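Local coordinates for hypothetical protein Atu3615 (Agrobacterium tumefaciens str. C58, PDB 1ZNP) that is of unknown function but belongs to the DUF985 family of the cupin superfamily of small beta-barrel proteins, at residues His26-Asp31 and Ala42-Leu47; Trp65-Gly70 and Asp116-Gly121. All coordinates share one frame; numbering follows the deposited sequence.

In the fold
Both contacts belong to one mixed beta sheet of the cupin fold, their centres about 12 Å apart. Interaction 1 comes first along the chain and pairs strand 24-30 with strand 41-48 in a hairpin at the surface. Interaction 2 follows, pairing strand 63-68 with strand 117-124; 45 residues, about half of them in other strands, separate its segments along the chain. Strands 41-48 and 117-124 are themselves neighbours, so the four segments run side by side as 26-31, 42-47, 116-121 and 65-70. The backbone carbonyls of Tyr45 and Leu47 lie within probable hydrogen-bonding distance of the amides of Val120 and Thr118, making the two contacts one continuous piece of sheet, more exposed on the hairpin side.

Interaction 1 (His26-Asp31 and Ala42-Leu47); sequences HQTFRD and AIYYLL
Gln27 and Ile43 face each other as a non-hydrogen-bonded pair in an antiparallel beta hairpin, at the surface of the cupin sheet. The two strands meet at 161°, and the pairing is broken after Gln27 by a beta bulge: Thr28 is the extra residue, and Phe29 then pairs with Ala42. Ahead of the bulge in strand 24-30, His26 and Tyr44 exchange two backbone bonds, of which Tyr44 N to His26 O (2.9 Å) is nearly straight. At the bulge Ala42 O takes the amide of Thr28, which lies well above the carbonyl plane, while Ala42 N gives its hydrogen to Phe29 O.

Ile43 can be followed outward. Its CB passes His26 O; CG1 then rests 3.5 Å from Gln27 CA, and CD1 ends 3.7 Å from Gln27 CG, with Gln27 CB close by. The first torsion, -106°, lies off any staggered position and carries CG1 over toward the neighbouring strand. Ile43 also touches Tyr25 and Cys122, so it reaches strand 117-124 on the other side of strand 41-48.

Where the bulge turns it toward the partner strand, Thr28 splits its two branches. OG1, set between the backbone N and the carbonyl carbon (chi1 59°), lies 3.5 Å from Ala42 CB. The methyl goes to Tyr44 instead, the two side chains crossing at about a right angle, and Thr28 CG2 rests 3.5 Å from Tyr44 CD1 and 3.7 Å from Tyr44 CE1.

Interaction 2 (Trp65-Gly70 and Asp116-Gly121); sequences WHYYAG and DFTLVG
His66 and Gly121 form an antiparallel hydrogen-bonded pair, and the strands, splayed at 136°, stay paired through a register shift between Tyr67 and Ala69, where the chain turns a corner. His66 N and Gly121 N each bond across, the latter 2.8 Å from His66 O. The imidazole adds a weak bond: its ND1 reaches Gly121 O at 3.3 Å, the oxygen lying at the ring edge in its plane.

The shift is a classic beta bulge, set here in the cupin sheet: Tyr68 and Ala69 both send their amides to Leu119 O, and Ala69 O takes back Leu119 N. Tyr68 CB sits 4.0 Å from Leu119 CD1. Tyr68 CG stands beside the backbone N (chi1 -65°); the ring's CD2 lies 3.5 Å from Val120 C, and its CE2 comes to 3.3 Å from Gly121 CA, which bears no side chain. His66 O sits over the centre of this ring.

On the other face, Val120 CG2 lies 4.0 Å from Trp65 CE3; the indole NE1 bonds Gln109. Tyr67 OH gives its hydrogen to Gly70 O within its own segment, on a lone pair. Beyond the corner, Phe117 CE2 packs 3.6 Å from Gly70 CA.

Interaction 1 (His26-Asp31 and Ala42-Leu47)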
loop_
_atom_site.group_PDB
_atom_site.type_symbol
_atom_site.label_atom_id
_atom_site.label_comp_id
_atom_site.label_asym_id
_atom_site.label_seq_id
_atom_site.Cartn_x
_atom_site.Cartn_y
_atom_site.Cartn_z
ATOM N N HIS A 26 8.490 -23.770 -0.847
ATOM C CA HIS A 26 9.507 -24.601 -1.464
ATOM C C HIS A 26 10.469 -23.657 -2.156
ATOM O O HIS A 26 10.049 -22.797 -2.924
ATOM C CB HIS A 26 8.894 -25.567 -2.489
ATOM C CG HIS A 26 9.914 -26.277 -3.323
ATOM N ND1 HIS A 26 10.707 -27.292 -2.829
ATOM C CD2 HIS A 26 10.313 -26.077 -4.602
ATOM C CE1 HIS A 26 11.551 -27.685 -3.768
ATOM N NE2 HIS A 26 11.332 -26.964 -4.853
ATOM N N GLN A 27 11.755 -23.801 -1.872
ATOM C CA GLN A 27 12.750 -22.948 -2.508
ATOM C C GLN A 27 12.938 -23.515 -3.907
ATOM O O GLN A 27 13.144 -24.715 -4.079
ATOM C CB GLN A 27 14.068 -22.971 -1.731
ATOM C CG GLN A 27 15.144 -22.065 -2.310
ATOM C CD GLN A 27 16.411 -22.042 -1.469
ATOM O OE1 GLN A 27 16.406 -21.592 -0.325
ATOM N NE2 GLN A 27 17.504 -22.536 -2.035
ATOM N N THR A 28 12.852 -22.650 -4.908
ATOM C CA THR A 28 12.978 -23.075 -6.290
ATOM C C THR A 28 14.284 -22.638 -6.906
ATOM O O THR A 28 14.623 -23.061 -7.999
ATOM C CB THR A 28 11.863 -22.481 -7.138
ATOM O OG1 THR A 28 11.937 -21.050 -7.062
ATOM C CG2 THR A 28 10.497 -22.931 -6.628
ATOM N N PHE A 29 15.027 -21.789 -6.211
ATOM C CA PHE A 29 16.267 -21.318 -6.781
ATOM C C PHE A 29 17.188 -20.524 -5.852
ATOM O O PHE A 29 16.744 -19.768 -4.983
ATOM C CB PHE A 29 15.920 -20.472 -8.014
ATOM C CG PHE A 29 17.097 -19.801 -8.664
ATOM C CD1 PHE A 29 18.000 -20.529 -9.417
ATOM C CD2 PHE A 29 17.282 -18.423 -8.537
ATOM C CE1 PHE A 29 19.073 -19.903 -10.036
ATOM C CE2 PHE A 29 18.357 -17.776 -9.154
ATOM C CZ PHE A 29 19.255 -18.521 -9.904
ATOM N N ARG A 30 18.482 -20.740 -6.038
ATOM C CA ARG A 30 19.522 -20.003 -5.335
ATOM C C ARG A 30 20.618 -19.874 -6.398
ATOM O O ARG A 30 21.128 -20.873 -6.918
ATOM C CB ARG A 30 20.058 -20.727 -4.087
ATOM C CG ARG A 30 21.127 -19.863 -3.371
ATOM C CD ARG A 30 21.707 -20.446 -2.085
ATOM N NE ARG A 30 20.698 -20.607 -1.049
ATOM C CZ ARG A 30 20.219 -19.633 -0.284
ATOM N NH1 ARG A 30 19.286 -19.919 0.618
ATOM N NH2 ARG A 30 20.678 -18.387 -0.394
ATOM N N ASP A 31 20.943 -18.634 -6.739
ATOM C CA ASP A 31 21.949 -18.346 -7.747
ATOM C C ASP A 31 23.312 -18.884 -7.327
ATOM O O ASP A 31 23.721 -18.707 -6.188
ATOM C CB ASP A 31 22.016 -16.831 -7.959
ATOM C CG ASP A 31 22.634 -16.452 -9.282
ATOM O OD1 ASP A 31 22.263 -15.383 -9.807
ATOM O OD2 ASP A 31 23.493 -17.211 -9.794
ATOM N N ALA A 42 14.604 -17.556 -4.973
ATOM C CA ALA A 42 13.203 -17.495 -5.348
ATOM C C ALA A 42 12.506 -18.589 -4.551
ATOM O O ALA A 42 13.146 -19.534 -4.101
ATOM C CB ALA A 42 13.031 -17.726 -6.858
ATOM N N ILE A 43 11.189 -18.475 -4.410
ATOM C CA ILE A 43 10.430 -19.424 -3.615
ATOM C C ILE A 43 8.958 -19.459 -4.031
ATOM O O ILE A 43 8.444 -18.488 -4.559
ATOM C CB ILE A 43 10.540 -19.001 -2.121
ATOM C CG1 ILE A 43 11.472 -19.947 -1.381
ATOM C CG2 ILE A 43 9.173 -18.845 -1.483
ATOM C CD1 ILE A 43 12.887 -19.397 -1.217
ATOM N N TYR A 44 8.306 -20.593 -3.815
ATOM C CA TYR A 44 6.877 -20.742 -4.068
ATOM C C TYR A 44 6.356 -20.653 -2.630
ATOM O O TYR A 44 6.941 -21.254 -1.732
ATOM C CB TYR A 44 6.542 -22.121 -4.662
ATOM C CG TYR A 44 6.582 -22.197 -6.175
ATOM C CD1 TYR A 44 7.037 -23.342 -6.823
ATOM C CD2 TYR A 44 6.209 -21.107 -6.955
ATOM C CE1 TYR A 44 7.137 -23.395 -8.215
ATOM C CE2 TYR A 44 6.300 -21.145 -8.336
ATOM C CZ TYR A 44 6.767 -22.289 -8.965
ATOM O OH TYR A 44 6.865 -22.310 -10.336
ATOM N N TYR A 45 5.292 -19.888 -2.404
ATOM C CA TYR A 45 4.746 -19.729 -1.061
ATOM C C TYR A 45 3.215 -19.723 -1.112
ATOM O O TYR A 45 2.620 -19.138 -2.021
ATOM C CB TYR A 45 5.264 -18.419 -0.454
ATOM C CG TYR A 45 4.876 -18.195 0.991
ATOM C CD1 TYR A 45 5.360 -19.022 2.004
ATOM C CD2 TYR A 45 4.046 -17.136 1.352
ATOM C CE1 TYR A 45 5.026 -18.792 3.351
ATOM C CE2 TYR A 45 3.709 -16.900 2.683
ATOM C CZ TYR A 45 4.203 -17.728 3.673
ATOM O OH TYR A 45 3.887 -17.477 4.986
ATOM N N LEU A 46 2.579 -20.356 -0.131
ATOM C CA LEU A 46 1.128 -20.438 -0.117
ATOM C C LEU A 46 0.463 -20.283 1.243
ATOM O O LEU A 46 0.914 -20.839 2.247
ATOM C CB LEU A 46 0.681 -21.767 -0.745
ATOM C CG LEU A 46 -0.828 -22.055 -0.761
ATOM C CD1 LEU A 46 -1.201 -22.865 -1.980
ATOM C CD2 LEU A 46 -1.222 -22.792 0.494
ATOM N N LEU A 47 -0.621 -19.518 1.265
ATOM C CA LEU A 47 -1.392 -19.324 2.483
ATOM C C LEU A 47 -2.814 -19.783 2.172
ATOM O O LEU A 47 -3.227 -19.762 1.024
ATOM C CB LEU A 47 -1.395 -17.847 2.891
ATOM C CG LEU A 47 -0.045 -17.178 3.170
ATOM C CD1 LEU A 47 -0.272 -15.698 3.370
ATOM C CD2 LEU A 47 0.618 -17.782 4.393
#

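Interaction 2 (Trp65-Gly70 and Asp116-Gly121)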
loop_
_atom_site.group_PDB
_atom_site.type_symbol
_atom_site.label_atom_id
_atom_site.label_comp_id
_atom_site.label_asym_id
_atom_site.label_seq_id
_atom_site.Cartn_x
_atom_site.Cartn_y
_atom_site.Cartn_z
ATOM N N TRP A 65 7.273 -9.712 -3.431
ATOM C CA TRP A 65 6.172 -10.664 -3.511
ATOM C C TRP A 65 5.524 -10.635 -4.891
ATOM O O TRP A 65 5.376 -9.574 -5.495
ATOM C CB TRP A 65 5.124 -10.356 -2.434
ATOM C CG TRP A 65 5.529 -10.748 -1.035
ATOM C CD1 TRP A 65 6.609 -10.297 -0.331
ATOM C CD2 TRP A 65 4.821 -11.634 -0.156
ATOM N NE1 TRP A 65 6.617 -10.844 0.931
ATOM C CE2 TRP A 65 5.531 -11.669 1.065
ATOM C CE3 TRP A 65 3.653 -12.402 -0.282
ATOM C CZ2 TRP A 65 5.114 -12.439 2.151
ATOM C CZ3 TRP A 65 3.238 -13.169 0.799
ATOM C CH2 TRP A 65 3.969 -13.180 2.001
ATOM N N HIS A 66 5.153 -11.812 -5.392
ATOM C CA HIS A 66 4.530 -11.929 -6.711
ATOM C C HIS A 66 3.280 -12.801 -6.619
ATOM O O HIS A 66 3.340 -13.931 -6.114
ATOM C CB HIS A 66 5.505 -12.562 -7.717
ATOM C CG HIS A 66 6.857 -11.913 -7.749
ATOM N ND1 HIS A 66 7.829 -12.166 -6.802
ATOM C CD2 HIS A 66 7.401 -11.027 -8.615
ATOM C CE1 HIS A 66 8.912 -11.468 -7.086
ATOM N NE2 HIS A 66 8.679 -10.771 -8.182
ATOM N N TYR A 67 2.158 -12.282 -7.108
ATOM C CA TYR A 67 0.907 -13.021 -7.082
ATOM C C TYR A 67 0.835 -14.004 -8.247
ATOM O O TYR A 67 1.145 -13.631 -9.375
ATOM C CB TYR A 67 -0.279 -12.056 -7.161
ATOM C CG TYR A 67 -1.567 -12.746 -7.528
ATOM C CD1 TYR A 67 -1.908 -12.971 -8.868
ATOM C CD2 TYR A 67 -2.419 -13.236 -6.539
ATOM C CE1 TYR A 67 -3.067 -13.672 -9.211
ATOM C CE2 TYR A 67 -3.578 -13.934 -6.869
ATOM C CZ TYR A 67 -3.896 -14.154 -8.204
ATOM O OH TYR A 67 -5.024 -14.886 -8.510
ATOM N N TYR A 68 0.426 -15.249 -7.990
ATOM C CA TYR A 68 0.331 -16.215 -9.087
ATOM C C TYR A 68 -1.075 -16.742 -9.293
ATOM O O TYR A 68 -1.559 -16.807 -10.421
ATOM C CB TYR A 68 1.263 -17.425 -8.880
ATOM C CG TYR A 68 2.756 -17.128 -8.903
ATOM C CD1 TYR A 68 3.295 -16.167 -9.762
ATOM C CD2 TYR A 68 3.632 -17.822 -8.074
ATOM C CE1 TYR A 68 4.677 -15.906 -9.785
ATOM C CE2 TYR A 68 5.001 -17.572 -8.089
ATOM C CZ TYR A 68 5.523 -16.616 -8.937
ATOM O OH TYR A 68 6.878 -16.351 -8.912
ATOM N N ALA A 69 -1.735 -17.103 -8.199
ATOM C CA ALA A 69 -3.069 -17.675 -8.288
ATOM C C ALA A 69 -3.828 -17.593 -6.975
ATOM O O ALA A 69 -3.245 -17.332 -5.916
ATOM C CB ALA A 69 -2.957 -19.122 -8.722
ATOM N N GLY A 70 -5.135 -17.836 -7.047
ATOM C CA GLY A 70 -5.960 -17.777 -5.858
ATOM C C GLY A 70 -6.466 -16.370 -5.582
ATOM O O GLY A 70 -6.368 -15.478 -6.430
ATOM N N ASP A 116 -9.687 -18.680 -0.063
ATOM C CA ASP A 116 -9.303 -20.036 0.304
ATOM C C ASP A 116 -7.802 -20.253 0.258
ATOM O O ASP A 116 -7.247 -20.987 1.074
ATOM C CB ASP A 116 -10.007 -21.024 -0.618
ATOM C CG ASP A 116 -11.509 -20.994 -0.441
ATOM O OD1 ASP A 116 -12.229 -21.563 -1.290
ATOM O OD2 ASP A 116 -11.970 -20.396 0.560
ATOM N N PHE A 117 -7.146 -19.620 -0.705
ATOM C CA PHE A 117 -5.705 -19.745 -0.823
ATOM C C PHE A 117 -5.133 -18.743 -1.799
ATOM O O PHE A 117 -5.836 -18.195 -2.644
ATOM C CB PHE A 117 -5.306 -21.147 -1.294
ATOM C CG PHE A 117 -5.560 -21.386 -2.757
ATOM C CD1 PHE A 117 -6.712 -22.044 -3.177
ATOM C CD2 PHE A 117 -4.669 -20.918 -3.716
ATOM C CE1 PHE A 117 -6.975 -22.235 -4.540
ATOM C CE2 PHE A 117 -4.924 -21.100 -5.079
ATOM C CZ PHE A 117 -6.086 -21.764 -5.490
ATOM N N THR A 118 -3.834 -18.531 -1.670
ATOM C CA THR A 118 -3.099 -17.649 -2.543
ATOM C C THR A 118 -1.717 -18.266 -2.725
ATOM O O THR A 118 -1.005 -18.535 -1.753
ATOM C CB THR A 118 -2.936 -16.225 -1.962
ATOM O OG1 THR A 118 -4.224 -15.646 -1.717
ATOM C CG2 THR A 118 -2.181 -15.334 -2.949
ATOM N N LEU A 119 -1.375 -18.515 -3.981
ATOM C CA LEU A 119 -0.083 -19.058 -4.345
ATOM C C LEU A 119 0.728 -17.833 -4.762
ATOM O O LEU A 119 0.303 -17.070 -5.622
ATOM C CB LEU A 119 -0.214 -19.981 -5.561
ATOM C CG LEU A 119 0.888 -21.002 -5.862
ATOM C CD1 LEU A 119 1.081 -21.119 -7.360
ATOM C CD2 LEU A 119 2.188 -20.599 -5.201
ATOM N N VAL A 120 1.889 -17.638 -4.156
ATOM C CA VAL A 120 2.717 -16.517 -4.531
ATOM C C VAL A 120 4.159 -16.946 -4.721
ATOM O O VAL A 120 4.543 -18.083 -4.436
ATOM C CB VAL A 120 2.697 -15.400 -3.459
ATOM C CG1 VAL A 120 1.281 -14.906 -3.223
ATOM C CG2 VAL A 120 3.279 -15.913 -2.161
ATOM N N GLY A 121 4.951 -16.004 -5.216
ATOM C CA GLY A 121 6.364 -16.214 -5.399
ATOM C C GLY A 121 7.063 -15.129 -4.600
ATOM O O GLY A 121 6.513 -14.036 -4.409
#